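Ethanolamine kinase Pv091845 (Plasmodium vivax, PDB 2QG7) probably phosphorylates ethanolamine, the first step of phosphatidylethanolamine synthesis in the malaria parasite. Local coordinates at residues D[294-299]-D[419-424]; D[364-369]-D[415-420]; D[369-374]-D[380-385]; D[385-390]-D[409-414]. One frame throughout, in Å; residues are numbered along the deposited sequence.

Interaction 1. Residues D[294-299]-D[419-424]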
# COMPACT_ATOMS: atom_id res chain seq x y z
N HIS D 294 -9.41 -9.04 23.61
CA HIS D 294 -9.78 -7.70 23.15
C HIS D 294 -10.14 -7.65 21.65
O HIS D 294 -11.19 -7.08 21.26
CB HIS D 294 -8.68 -6.71 23.46
CG HIS D 294 -9.05 -5.29 23.12
ND1 HIS D 294 -9.05 -4.80 21.83
CD2 HIS D 294 -9.43 -4.26 23.91
CE1 HIS D 294 -9.41 -3.53 21.84
NE2 HIS D 294 -9.64 -3.18 23.09
N CYS D 295 -9.28 -8.26 20.83
CA CYS D 295 -9.52 -8.52 19.38
C CYS D 295 -9.17 -7.40 18.40
O CYS D 295 -9.21 -7.63 17.20
CB CYS D 295 -10.94 -9.04 19.10
SG CYS D 295 -11.38 -10.49 20.03
N ASP D 296 -8.85 -6.22 18.93
CA ASP D 296 -8.53 -5.03 18.17
C ASP D 296 -7.49 -4.19 18.90
O ASP D 296 -7.63 -2.98 19.14
CB ASP D 296 -9.80 -4.22 17.85
CG ASP D 296 -9.58 -3.24 16.73
OD1 ASP D 296 -8.62 -3.43 15.90
OD2 ASP D 296 -10.33 -2.24 16.69
N LEU D 297 -6.41 -4.85 19.27
CA LEU D 297 -5.45 -4.21 20.15
C LEU D 297 -4.42 -3.44 19.35
O LEU D 297 -3.22 -3.69 19.44
CB LEU D 297 -4.85 -5.24 21.09
CG LEU D 297 -4.45 -4.77 22.50
CD1 LEU D 297 -5.64 -4.27 23.37
CD2 LEU D 297 -3.68 -5.91 23.21
N LEU D 298 -4.90 -2.49 18.56
CA LEU D 298 -4.05 -1.50 17.90
C LEU D 298 -3.63 -0.41 18.87
O LEU D 298 -4.25 -0.25 19.90
CB LEU D 298 -4.71 -0.91 16.64
CG LEU D 298 -6.23 -0.71 16.50
CD1 LEU D 298 -6.69 0.58 17.13
CD2 LEU D 298 -6.63 -0.72 15.04
N SER D 299 -2.58 0.32 18.52
CA SER D 299 -1.94 1.26 19.44
C SER D 299 -2.82 2.39 19.92
O SER D 299 -2.67 2.85 21.03
CB SER D 299 -0.65 1.84 18.85
OG SER D 299 -0.94 2.51 17.64
N ILE D 419 -6.03 -12.32 7.49
CA ILE D 419 -7.24 -12.70 6.81
C ILE D 419 -8.46 -12.05 7.42
O ILE D 419 -9.33 -11.53 6.72
CB ILE D 419 -7.37 -14.24 6.72
CG1 ILE D 419 -6.21 -14.79 5.87
CG2 ILE D 419 -8.73 -14.63 6.16
CD1 ILE D 419 -6.02 -16.34 5.89
N ASN D 420 -8.53 -12.08 8.75
CA ASN D 420 -9.62 -11.45 9.48
C ASN D 420 -9.79 -9.97 9.12
O ASN D 420 -10.89 -9.52 8.81
CB ASN D 420 -9.42 -11.62 11.01
CG ASN D 420 -10.60 -11.08 11.82
OD1 ASN D 420 -11.66 -11.69 11.87
ND2 ASN D 420 -10.41 -9.92 12.42
N TRP D 421 -8.72 -9.20 9.20
CA TRP D 421 -8.82 -7.78 8.96
C TRP D 421 -8.82 -7.40 7.49
O TRP D 421 -9.31 -6.32 7.16
CB TRP D 421 -7.75 -7.01 9.73
CG TRP D 421 -8.06 -7.00 11.22
CD1 TRP D 421 -7.42 -7.70 12.19
CD2 TRP D 421 -9.15 -6.32 11.87
NE1 TRP D 421 -8.01 -7.46 13.40
CE2 TRP D 421 -9.08 -6.64 13.24
CE3 TRP D 421 -10.18 -5.47 11.43
CZ2 TRP D 421 -9.98 -6.13 14.18
CZ3 TRP D 421 -11.09 -4.97 12.37
CH2 TRP D 421 -10.99 -5.30 13.73
N GLY D 422 -8.28 -8.28 6.63
CA GLY D 422 -8.49 -8.17 5.19
C GLY D 422 -9.95 -8.22 4.77
O GLY D 422 -10.36 -7.43 3.95
N LEU D 423 -10.72 -9.18 5.30
CA LEU D 423 -12.08 -9.39 4.88
C LEU D 423 -12.98 -8.38 5.53
O LEU D 423 -13.94 -7.94 4.92
CB LEU D 423 -12.55 -10.79 5.25
CG LEU D 423 -11.86 -12.03 4.70
CD1 LEU D 423 -12.44 -13.28 5.38
CD2 LEU D 423 -11.89 -12.10 3.16
N TRP D 424 -12.69 -8.02 6.77
CA TRP D 424 -13.42 -6.95 7.44
C TRP D 424 -13.32 -5.65 6.66
O TRP D 424 -14.31 -4.97 6.41
CB TRP D 424 -12.85 -6.74 8.86
CG TRP D 424 -13.46 -5.61 9.59
CD1 TRP D 424 -14.62 -5.63 10.32
CD2 TRP D 424 -12.96 -4.26 9.66
NE1 TRP D 424 -14.86 -4.38 10.87
CE2 TRP D 424 -13.87 -3.52 10.46
CE3 TRP D 424 -11.85 -3.60 9.11
CZ2 TRP D 424 -13.70 -2.15 10.71
CZ3 TRP D 424 -11.68 -2.27 9.35
CH2 TRP D 424 -12.60 -1.55 10.19
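The indole of W421 brings its benzo edge to the H-x-D sequence H294-C295-D296, which in kinases of this family corresponds to the catalytic loop, with N301 further on. C295 O lies in the indole plane at that edge, 3.5 Å from W421 CZ2. D296 OD1 comes obliquely to the same carbon, 3.5 Å from W421 CZ2, with carboxylate and ring planes 30° apart. Over one indole face sits N420 ND2, offset toward the rim. W424 CE3 lies in the indole plane at another part of its edge, and W421 CZ3 stands over the centre of the W424 ring. No hydrogen bond links the two segments; the loop rests on the tryptophan by packing, with C295 O at the indole edge and D296 OD1 oblique to it. The D296 carboxyl group, placed anti to the backbone N (chi1 -163°), comes closer to the helix than the rest of its residue. Outside the pair, Y354 meets the indole edge-to-face, and W421 NE1 gives a weak hydrogen bond to N366 OD1. D363 accepts hydrogen bonds from the backbone N of both H294 and C295, fixing the start of the loop. An inverse gamma turn centred on L297 follows, and L297 CD1 covers one face of the H294 imidazole. That ring is held in turn by its two nitrogens: NE2 bonds to I350 O, while D296 N donates to H294 ND1 over 3.2 Å, only 9° out of the ring plane.

Interaction 2. Residues D[364-369]-D[415-420]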
# COMPACT_ATOMS: atom_id res chain seq x y z
N ILE D 364 -2.62 -11.90 20.82
CA ILE D 364 -1.22 -11.53 20.90
C ILE D 364 -0.59 -11.30 19.51
O ILE D 364 0.11 -10.30 19.31
CB ILE D 364 -0.39 -12.58 21.73
CG1 ILE D 364 -1.06 -12.82 23.10
CG2 ILE D 364 1.12 -12.15 21.87
CD1 ILE D 364 -0.55 -14.07 23.86
N ALA D 365 -0.82 -12.21 18.58
CA ALA D 365 -0.32 -12.10 17.21
C ALA D 365 -0.98 -10.94 16.45
O ALA D 365 -0.31 -10.26 15.66
CB ALA D 365 -0.50 -13.44 16.46
N ASN D 366 -2.28 -10.72 16.67
CA ASN D 366 -2.98 -9.57 16.14
C ASN D 366 -2.36 -8.28 16.67
O ASN D 366 -2.16 -7.36 15.91
CB ASN D 366 -4.45 -9.67 16.44
CG ASN D 366 -5.27 -8.51 15.84
OD1 ASN D 366 -5.44 -8.42 14.61
ND2 ASN D 366 -5.78 -7.63 16.71
N HIS D 367 -1.98 -8.24 17.94
CA HIS D 367 -1.34 -7.10 18.52
C HIS D 367 0.05 -6.87 17.92
O HIS D 367 0.49 -5.74 17.71
CB HIS D 367 -1.24 -7.26 20.05
CG HIS D 367 -0.51 -6.13 20.72
ND1 HIS D 367 -0.93 -4.82 20.63
CD2 HIS D 367 0.62 -6.11 21.46
CE1 HIS D 367 -0.09 -4.04 21.29
NE2 HIS D 367 0.87 -4.79 21.80
N PHE D 368 0.74 -7.96 17.65
CA PHE D 368 2.06 -7.89 17.06
C PHE D 368 2.03 -7.43 15.59
O PHE D 368 2.94 -6.74 15.14
CB PHE D 368 2.72 -9.25 17.17
CG PHE D 368 3.21 -9.57 18.57
CD1 PHE D 368 3.41 -8.55 19.51
CD2 PHE D 368 3.52 -10.88 18.93
CE1 PHE D 368 3.87 -8.85 20.80
CE2 PHE D 368 4.02 -11.18 20.20
CZ PHE D 368 4.19 -10.18 21.13
N ASN D 369 0.97 -7.79 14.87
CA ASN D 369 0.76 -7.21 13.56
C ASN D 369 0.59 -5.69 13.58
O ASN D 369 0.87 -5.04 12.59
CB ASN D 369 -0.40 -7.86 12.80
CG ASN D 369 0.02 -9.11 12.07
OD1 ASN D 369 1.15 -9.21 11.61
ND2 ASN D 369 -0.90 -10.05 11.93
N ILE D 415 -1.01 -14.81 10.27
CA ILE D 415 -1.78 -14.95 9.03
C ILE D 415 -3.28 -14.92 9.24
O ILE D 415 -4.03 -14.43 8.41
CB ILE D 415 -1.43 -16.26 8.27
CG1 ILE D 415 0.05 -16.24 7.82
CG2 ILE D 415 -2.32 -16.38 7.00
CD1 ILE D 415 0.53 -17.68 7.64
N CYS D 416 -3.70 -15.50 10.34
CA CYS D 416 -5.12 -15.50 10.74
C CYS D 416 -5.67 -14.05 10.97
O CYS D 416 -6.77 -13.67 10.58
CB CYS D 416 -5.24 -16.35 12.02
SG CYS D 416 -6.90 -16.52 12.55
N SER D 417 -4.86 -13.25 11.65
CA SER D 417 -5.11 -11.85 11.86
C SER D 417 -5.13 -11.04 10.53
O SER D 417 -5.97 -10.16 10.36
CB SER D 417 -4.00 -11.33 12.77
OG SER D 417 -4.04 -9.93 12.86
N HIS D 418 -4.23 -11.35 9.59
CA HIS D 418 -4.29 -10.78 8.23
C HIS D 418 -5.59 -11.07 7.47
O HIS D 418 -6.16 -10.19 6.85
CB HIS D 418 -3.10 -11.26 7.40
CG HIS D 418 -1.79 -10.74 7.88
ND1 HIS D 418 -1.59 -9.42 8.21
CD2 HIS D 418 -0.61 -11.37 8.09
CE1 HIS D 418 -0.33 -9.24 8.58
NE2 HIS D 418 0.29 -10.41 8.52
N ILE D 419 -6.03 -12.32 7.49
CA ILE D 419 -7.24 -12.70 6.81
C ILE D 419 -8.46 -12.05 7.42
O ILE D 419 -9.33 -11.53 6.72
CB ILE D 419 -7.37 -14.24 6.72
CG1 ILE D 419 -6.21 -14.79 5.87
CG2 ILE D 419 -8.73 -14.63 6.16
CD1 ILE D 419 -6.02 -16.34 5.89
N ASN D 420 -8.53 -12.08 8.75
CA ASN D 420 -9.62 -11.45 9.48
C ASN D 420 -9.79 -9.97 9.12
O ASN D 420 -10.89 -9.52 8.81
CB ASN D 420 -9.42 -11.62 11.01
CG ASN D 420 -10.60 -11.08 11.82
OD1 ASN D 420 -11.66 -11.69 11.87
ND2 ASN D 420 -10.41 -9.92 12.42
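Two helices of the mostly helical C-terminal lobe of the kinase fold meet here: segments 364-369 and 415-420, of helices 360-369 and 413-430, cross at -71°, their axes 8.8 Å apart at closest approach, and S417 faces N366 and N369 one turn apart on the partner helix. The S417 hydroxyl donates to N366 OD1 over 2.7 Å, meeting a lone pair in the carbonyl plane at a C=O...donor angle of 122°. With OG anti to its own backbone N, S417 points between the two asparagines. N369 ND2 returns a weak but nearly straight bond to S417 OG at 3.3 Å. The stronger partner of this amide nitrogen is Y414 O, so N369 is tied to helix 413-430 at two levels. Beyond the serine, N369 ND2 lies over one face of the H418 imidazole, toward its rim, the amide and ring planes tilted by 36°. H418 ND1 is paired with R445 NE, and both W378 and F454 meet the ring edge-to-face, which probably limits its rotation. All four touching residues are buried. N369 OD1 stands 3.4 Å from H418 CE1 without a hydrogen bond to the ring.

Interaction 3. Residues D[369-374]-D[380-385]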
# COMPACT_ATOMS: atom_id res chain seq x y z
N ASN D 369 0.97 -7.79 14.87
CA ASN D 369 0.76 -7.21 13.56
C ASN D 369 0.59 -5.69 13.58
O ASN D 369 0.87 -5.04 12.59
CB ASN D 369 -0.40 -7.86 12.80
CG ASN D 369 0.02 -9.11 12.07
OD1 ASN D 369 1.15 -9.21 11.61
ND2 ASN D 369 -0.90 -10.05 11.93
N GLU D 370 0.11 -5.14 14.69
CA GLU D 370 -0.24 -3.74 14.77
C GLU D 370 0.95 -2.87 15.06
O GLU D 370 0.83 -1.69 15.25
CB GLU D 370 -1.38 -3.54 15.80
CG GLU D 370 -2.77 -4.19 15.45
CD GLU D 370 -3.41 -3.59 14.15
OE1 GLU D 370 -4.28 -4.27 13.51
OE2 GLU D 370 -3.10 -2.42 13.77
N TYR D 371 2.12 -3.46 15.13
CA TYR D 371 3.37 -2.75 15.31
C TYR D 371 3.66 -2.04 13.99
O TYR D 371 4.34 -0.98 13.97
CB TYR D 371 4.48 -3.78 15.59
CG TYR D 371 4.66 -4.22 17.05
CD1 TYR D 371 3.55 -4.45 17.90
CD2 TYR D 371 5.94 -4.45 17.57
CE1 TYR D 371 3.73 -4.85 19.21
CE2 TYR D 371 6.13 -4.87 18.89
CZ TYR D 371 5.02 -5.07 19.70
OH TYR D 371 5.21 -5.46 21.03
N ALA D 372 3.19 -2.67 12.90
CA ALA D 372 3.25 -2.13 11.53
C ALA D 372 2.37 -0.90 11.33
O ALA D 372 2.64 -0.10 10.42
CB ALA D 372 2.87 -3.21 10.53
N GLY D 373 1.32 -0.76 12.14
CA GLY D 373 0.37 0.34 12.01
C GLY D 373 -0.54 0.14 10.80
O GLY D 373 -0.52 -0.92 10.15
N PHE D 374 -1.35 1.15 10.52
CA PHE D 374 -2.24 1.11 9.34
C PHE D 374 -1.45 1.21 8.03
O PHE D 374 -1.95 0.87 6.99
CB PHE D 374 -3.29 2.23 9.41
CG PHE D 374 -4.43 1.92 10.35
CD1 PHE D 374 -5.27 0.84 10.10
CD2 PHE D 374 -4.65 2.71 11.48
CE1 PHE D 374 -6.35 0.56 10.94
CE2 PHE D 374 -5.71 2.42 12.34
CZ PHE D 374 -6.56 1.35 12.07
N LEU D 380 8.40 -3.82 11.06
CA LEU D 380 8.27 -3.33 12.42
C LEU D 380 7.64 -4.38 13.35
O LEU D 380 7.63 -4.20 14.55
CB LEU D 380 7.46 -2.02 12.43
CG LEU D 380 8.05 -0.79 11.70
CD1 LEU D 380 7.09 0.36 11.70
CD2 LEU D 380 9.33 -0.35 12.37
N THR D 381 7.12 -5.47 12.79
CA THR D 381 6.57 -6.54 13.60
C THR D 381 7.72 -7.22 14.38
O THR D 381 8.85 -7.27 13.87
CB THR D 381 5.82 -7.57 12.74
OG1 THR D 381 6.71 -8.07 11.74
CG2 THR D 381 4.58 -6.95 12.11
N PRO D 382 7.44 -7.70 15.62
CA PRO D 382 8.56 -8.14 16.52
C PRO D 382 9.45 -9.31 16.00
O PRO D 382 8.94 -10.29 15.44
CB PRO D 382 7.84 -8.54 17.82
CG PRO D 382 6.46 -8.80 17.47
CD PRO D 382 6.12 -7.90 16.28
N SER D 383 10.79 -9.15 16.18
CA SER D 383 11.71 -10.34 16.17
C SER D 383 11.41 -11.33 17.30
O SER D 383 10.73 -10.99 18.27
CB SER D 383 13.18 -9.92 16.26
OG SER D 383 13.45 -9.26 17.48
N LYS D 384 11.92 -12.57 17.16
CA LYS D 384 11.86 -13.62 18.21
C LYS D 384 12.16 -13.08 19.61
O LYS D 384 11.50 -13.43 20.59
CB LYS D 384 12.86 -14.74 17.89
CG LYS D 384 12.69 -16.03 18.71
CD LYS D 384 11.75 -17.03 18.03
CE LYS D 384 12.05 -18.47 18.47
NZ LYS D 384 11.90 -18.70 19.96
N GLU D 385 13.16 -12.22 19.67
CA GLU D 385 13.64 -11.58 20.88
C GLU D 385 12.59 -10.63 21.46
O GLU D 385 12.41 -10.56 22.69
CB GLU D 385 14.94 -10.83 20.56
CG GLU D 385 15.60 -10.25 21.80
CD GLU D 385 17.00 -9.66 21.56
OE1 GLU D 385 17.56 -9.79 20.44
OE2 GLU D 385 17.54 -9.08 22.55
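N369 meets T381 through its backbone, with N369 CA 4.1 Å from T381 CG2. The two side chains run alongside each other in the same sense; N369 OD1 also lies near the T381 methyl, while N369 ND2 bonds to Y414 O. T381 OG1, the other branch, bonds instead to W378 O. Y371 makes the largest contribution to the contact. Its CB rests 3.3 Å from L380 O, and that oxygen sits in the ring plane at the edge of the phenol. Over one face of the ring comes the P382 pyrrolidine: P382 CD is 4.1 Å from the Y371 centroid and 26° off the normal, a CH-pi contact. The proline lies nearly perpendicular to the tyrosine side chain. L380 approaches from the backbone side, with its CB 3.6 Å from Y371 O. A372 follows with looser packing, its CA 4.3 Å from L380 CB. No hydrogen bond joins the segments, and the chain instead doubles back on van der Waals contact. S383 then forms the N-cap of helix 384-395, with a weak bond from E386 N to its OG. The fold-back contacts helix 190-194, where K194 NZ bonds to L380 O, and helix 413-430, where P382 touches Y414. The Y371 hydroxyl extends to Q199 on helix 196-210.

Interaction 4. Residues D[385-390]-D[409-414]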
# COMPACT_ATOMS: atom_id res chain seq x y z
N GLU D 385 13.16 -12.22 19.67
CA GLU D 385 13.64 -11.58 20.88
C GLU D 385 12.59 -10.63 21.46
O GLU D 385 12.41 -10.56 22.69
CB GLU D 385 14.94 -10.83 20.56
CG GLU D 385 15.60 -10.25 21.80
CD GLU D 385 17.00 -9.66 21.56
OE1 GLU D 385 17.56 -9.79 20.44
OE2 GLU D 385 17.54 -9.08 22.55
N GLU D 386 11.93 -9.88 20.57
CA GLU D 386 10.88 -8.95 20.97
C GLU D 386 9.58 -9.65 21.33
O GLU D 386 8.87 -9.20 22.22
CB GLU D 386 10.63 -7.94 19.87
CG GLU D 386 11.75 -6.99 19.65
CD GLU D 386 11.46 -6.04 18.49
OE1 GLU D 386 10.37 -5.40 18.45
OE2 GLU D 386 12.35 -5.94 17.62
N GLU D 387 9.27 -10.74 20.65
CA GLU D 387 8.15 -11.57 21.05
C GLU D 387 8.35 -12.15 22.47
O GLU D 387 7.40 -12.28 23.26
CB GLU D 387 7.95 -12.70 20.05
CG GLU D 387 7.53 -12.25 18.69
CD GLU D 387 7.26 -13.41 17.72
OE1 GLU D 387 7.71 -14.55 17.98
OE2 GLU D 387 6.62 -13.15 16.66
N TYR D 388 9.60 -12.53 22.75
CA TYR D 388 10.01 -13.08 24.03
C TYR D 388 9.80 -12.08 25.20
O TYR D 388 9.19 -12.42 26.23
CB TYR D 388 11.48 -13.49 23.91
CG TYR D 388 12.00 -14.30 25.07
CD1 TYR D 388 11.87 -15.69 25.07
CD2 TYR D 388 12.63 -13.67 26.16
CE1 TYR D 388 12.35 -16.44 26.13
CE2 TYR D 388 13.10 -14.42 27.23
CZ TYR D 388 12.97 -15.81 27.20
OH TYR D 388 13.45 -16.55 28.26
N HIS D 389 10.31 -10.86 25.04
CA HIS D 389 10.17 -9.84 26.04
C HIS D 389 8.71 -9.57 26.42
O HIS D 389 8.43 -9.33 27.57
CB HIS D 389 10.91 -8.55 25.63
CG HIS D 389 10.98 -7.53 26.73
ND1 HIS D 389 10.11 -6.46 26.82
CD2 HIS D 389 11.80 -7.44 27.82
CE1 HIS D 389 10.40 -5.74 27.90
NE2 HIS D 389 11.42 -6.31 28.51
N PHE D 390 7.79 -9.62 25.47
CA PHE D 390 6.36 -9.36 25.73
C PHE D 390 5.72 -10.51 26.51
O PHE D 390 4.95 -10.32 27.47
CB PHE D 390 5.62 -9.15 24.40
CG PHE D 390 4.13 -8.82 24.54
CD1 PHE D 390 3.70 -7.49 24.56
CD2 PHE D 390 3.16 -9.82 24.60
CE1 PHE D 390 2.35 -7.18 24.64
CE2 PHE D 390 1.80 -9.51 24.71
CZ PHE D 390 1.39 -8.20 24.72
N GLU D 409 3.15 -20.97 19.68
CA GLU D 409 1.69 -21.03 19.63
C GLU D 409 1.07 -19.88 18.83
O GLU D 409 0.02 -20.04 18.20
CB GLU D 409 1.16 -21.00 21.05
CG GLU D 409 -0.29 -21.45 21.21
CD GLU D 409 -0.75 -21.25 22.67
OE1 GLU D 409 -0.22 -21.96 23.56
OE2 GLU D 409 -1.67 -20.41 22.94
N ILE D 410 1.73 -18.71 18.87
CA ILE D 410 1.14 -17.48 18.31
C ILE D 410 1.42 -17.35 16.81
O ILE D 410 0.79 -16.55 16.11
CB ILE D 410 1.59 -16.17 19.04
CG1 ILE D 410 3.10 -15.94 18.90
CG2 ILE D 410 1.17 -16.20 20.50
CD1 ILE D 410 3.53 -14.50 19.13
N GLN D 411 2.34 -18.19 16.34
CA GLN D 411 3.03 -18.03 15.05
C GLN D 411 2.10 -18.15 13.81
O GLN D 411 2.16 -17.31 12.93
CB GLN D 411 4.24 -18.98 15.02
CG GLN D 411 5.47 -18.38 14.47
CD GLN D 411 5.98 -17.22 15.25
OE1 GLN D 411 6.48 -16.23 14.69
NE2 GLN D 411 5.91 -17.34 16.57
N PRO D 412 1.21 -19.15 13.76
CA PRO D 412 0.26 -19.14 12.64
C PRO D 412 -0.93 -18.15 12.75
O PRO D 412 -1.72 -18.04 11.81
CB PRO D 412 -0.31 -20.56 12.68
CG PRO D 412 -0.20 -20.99 14.14
CD PRO D 412 1.03 -20.32 14.66
N PHE D 413 -1.10 -17.49 13.90
CA PHE D 413 -2.21 -16.56 14.10
C PHE D 413 -1.91 -15.19 13.47
O PHE D 413 -2.82 -14.37 13.30
CB PHE D 413 -2.56 -16.39 15.59
CG PHE D 413 -3.25 -17.58 16.18
CD1 PHE D 413 -2.51 -18.67 16.66
CD2 PHE D 413 -4.64 -17.62 16.25
CE1 PHE D 413 -3.14 -19.74 17.19
CE2 PHE D 413 -5.31 -18.73 16.79
CZ PHE D 413 -4.56 -19.78 17.24
N TYR D 414 -0.65 -14.97 13.12
CA TYR D 414 -0.25 -13.81 12.35
C TYR D 414 -1.04 -13.71 11.03
O TYR D 414 -1.67 -12.67 10.72
CB TYR D 414 1.22 -13.93 12.06
CG TYR D 414 2.13 -13.33 13.09
CD1 TYR D 414 2.40 -11.96 13.09
CD2 TYR D 414 2.78 -14.15 14.04
CE1 TYR D 414 3.25 -11.40 14.00
CE2 TYR D 414 3.67 -13.59 14.98
CZ TYR D 414 3.90 -12.22 14.94
OH TYR D 414 4.74 -11.63 15.83
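E387 and Y414 approach from opposing sides and join through carboxylate and hydroxyl, linking helix 384-395 to the start of helix 413-430 in the helical C-terminal lobe of the kinase fold. Y414 OH donates a short hydrogen bond to E387 OE2, 2.6 Å long. The hydroxyl approaches on the anti side of the carboxylate, 20° out of its plane, and carboxylate and phenol planes are only 23° apart. E387 spans the gap because its chain is extended beyond CG (chi2 -177°). I410 runs alongside it, antiparallel, and supplies an apolar neighbour, with I410 CD1 4.1 Å from E387 CD. Q411 folds back, bent at its second torsion, until its NE2 lies 3.6 Å from E387 OE1. That approach is not a hydrogen bond, and the Q411 amide instead gives a weak one to I407 O. In the next shell, P382 touches both E387 and Y414, and F368 packs on Y414 and I410. K457 makes a cation-pi contact with the Y414 ring and touches Q411, so its charge may offset part of that of the buried carboxylate. Between helices 400-410 and 413-430 the backbone is held by a bond from F413 N to I410 O of 3.1 Å, and I410 O also lies in plane at the edge of the F413 ring.

In the fold
Interactions 1, 2 and 4 line up along helix 413-430, from about 7 Å off the centre of the chain (contact centre to chain centre) through 13 Å to 21 Å. Interactions 2 and 3 share N369, while 3 and 4 share E385 and helix 384-395. All are largely buried, but L380 and T381 of interaction 3 and Q411 of interaction 4 are partly exposed. Their chemistry differs: interaction 1 sets oxygens against an aromatic ring, interaction 2 is a buried amide-hydroxyl network, interaction 3 is apolar and CH-pi, and interaction 4 turns on one tyrosine-carboxylate hydrogen bond. The L297 O-H367 ND1 bond joins interactions 1 and 2.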